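Local coordinates for protein acyl-CoA thioester hydrolase ybgC (Escherichia coli K-12, PDB 3GRH) that is a putative acyl-CoA thioesterase of the outer membrane, a lipoprotein of the pectinesterase family that neither binds pectin nor shows pectinesterase activity, at residues 82-87 and 111-116. Numbering follows the deposited sequence.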
loop_
_atom_site.group_PDB
_atom_site.type_symbol
_atom_site.label_atom_id
_atom_site.label_comp_id
_atom_site.label_asym_id
_atom_site.label_seq_id
_atom_site.Cartn_x
_atom_site.Cartn_y
_atom_site.Cartn_z
ATOM N N ALA A 82 -20.103 20.409 -12.332
ATOM C CA ALA A 82 -21.514 20.753 -12.343
ATOM C C ALA A 82 -22.014 21.256 -13.715
ATOM O O ALA A 82 -21.383 22.091 -14.379
ATOM C CB ALA A 82 -21.789 21.757 -11.272
ATOM N N GLY A 83 -23.147 20.696 -14.133
ATOM C CA GLY A 83 -23.804 21.075 -15.368
ATOM C C GLY A 83 -23.362 20.267 -16.577
ATOM O O GLY A 83 -23.963 20.395 -17.641
ATOM N N THR A 84 -22.315 19.445 -16.437
ATOM C CA THR A 84 -21.822 18.666 -17.574
ATOM C C THR A 84 -22.771 17.503 -17.802
ATOM O O THR A 84 -23.316 16.929 -16.858
ATOM C CB THR A 84 -20.388 18.183 -17.342
ATOM O OG1 THR A 84 -19.525 19.311 -17.158
ATOM C CG2 THR A 84 -19.899 17.377 -18.535
ATOM N N GLN A 85 -22.969 17.154 -19.062
ATOM C CA GLN A 85 -23.887 16.083 -19.412
ATOM C C GLN A 85 -23.526 14.740 -18.798
ATOM O O GLN A 85 -22.386 14.250 -18.918
ATOM C CB GLN A 85 -23.993 15.945 -20.936
ATOM C CG GLN A 85 -24.820 17.011 -21.587
ATOM C CD GLN A 85 -25.257 16.628 -22.992
ATOM O OE1 GLN A 85 -25.312 15.447 -23.340
ATOM N NE2 GLN A 85 -25.568 17.624 -23.803
ATOM N N GLY A 86 -24.506 14.152 -18.119
ATOM C CA GLY A 86 -24.380 12.809 -17.610
ATOM C C GLY A 86 -23.816 12.765 -16.210
ATOM O O GLY A 86 -23.791 11.705 -15.605
ATOM N N VAL A 87 -23.361 13.907 -15.693
ATOM C CA VAL A 87 -22.843 13.974 -14.317
ATOM C C VAL A 87 -24.009 13.804 -13.355
ATOM O O VAL A 87 -25.075 14.446 -13.535
ATOM C CB VAL A 87 -22.128 15.321 -14.057
ATOM C CG1 VAL A 87 -21.856 15.532 -12.626
ATOM C CG2 VAL A 87 -20.840 15.420 -14.884
ATOM N N ALA A 111 -17.911 6.318 -12.221
ATOM C CA ALA A 111 -16.951 6.930 -13.178
ATOM C C ALA A 111 -16.621 8.310 -12.710
ATOM O O ALA A 111 -17.525 9.009 -12.255
ATOM C CB ALA A 111 -17.545 6.966 -14.605
ATOM N N VAL A 112 -15.363 8.711 -12.823
ATOM C CA VAL A 112 -14.941 10.053 -12.431
ATOM C C VAL A 112 -14.307 10.743 -13.665
ATOM O O VAL A 112 -13.371 10.248 -14.270
ATOM C CB VAL A 112 -13.940 10.034 -11.262
ATOM C CG1 VAL A 112 -13.709 11.498 -10.876
ATOM C CG2 VAL A 112 -14.448 9.254 -10.049
ATOM N N MET A 113 -14.893 11.878 -14.059
ATOM C CA MET A 113 -14.456 12.640 -15.203
ATOM C C MET A 113 -13.169 13.369 -14.874
ATOM O O MET A 113 -12.889 13.686 -13.733
ATOM C CB MET A 113 -15.514 13.665 -15.606
ATOM C CG MET A 113 -16.720 13.013 -16.169
ATOM S SD MET A 113 -17.890 14.156 -16.810
ATOM C CE MET A 113 -16.990 14.939 -18.164
ATOM N N PRO A 114 -12.362 13.643 -15.893
ATOM C CA PRO A 114 -11.144 14.406 -15.670
ATOM C C PRO A 114 -11.394 15.687 -14.859
ATOM O O PRO A 114 -12.374 16.403 -15.092
ATOM C CB PRO A 114 -10.683 14.711 -17.098
ATOM C CG PRO A 114 -11.170 13.544 -17.865
ATOM C CD PRO A 114 -12.503 13.196 -17.292
ATOM N N GLY A 115 -10.539 15.920 -13.891
ATOM C CA GLY A 115 -10.613 17.082 -13.015
ATOM C C GLY A 115 -9.834 16.873 -11.754
ATOM O O GLY A 115 -9.194 15.849 -11.587
ATOM N N GLU A 116 -9.904 17.897 -10.893
ATOM C CA GLU A 116 -9.266 17.900 -9.613
ATOM C C GLU A 116 -10.399 17.892 -8.623
ATOM O O GLU A 116 -11.339 18.707 -8.685
ATOM C CB GLU A 116 -8.416 19.181 -9.453
ATOM C CG GLU A 116 -7.120 19.216 -10.229
ATOM C CD GLU A 116 -7.304 19.340 -11.738
ATOM O OE1 GLU A 116 -8.201 20.129 -12.181
ATOM O OE2 GLU A 116 -6.534 18.650 -12.475
#
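M113 meets T84 and V87 with the outer half of its side chain. It is the one residue of 111-116 that touches 82-87. A111 and V112, just before it, are buried strand residues. The backbone of A111 bonds to F77 and V79 of strand 77-79, that of V112 to Y133 of strand 130-134 and T135 just after it. M113 also bonds through its backbone to V79. Its side chain runs out to the loop, CG anti to the carbonyl carbon (chi1 -69°). It is extended about chi2 and bends at chi3 (63°), which turns the methyl aside from the line of the chain. M113 SD lies 3.7 Å from V87 CG2, where the two side chains cross at a slant. M113 CE meets T84 CG2 tip to tip at 3.8 Å. T84 and V87 are the ends of a type II beta turn, closed by a hydrogen bond from V87 N to T84 O, 3.2 Å. The thioether thus packs against both ends of the turn. No hydrogen bond joins the segments. After P114, G115 and E116 begin strand 115-123. The contact is small and on the surface. It packs the loop between strand 77-79 and helix 92-100 against the link from strand 108-112 to strand 115-123, near one end of the parallel beta-helix.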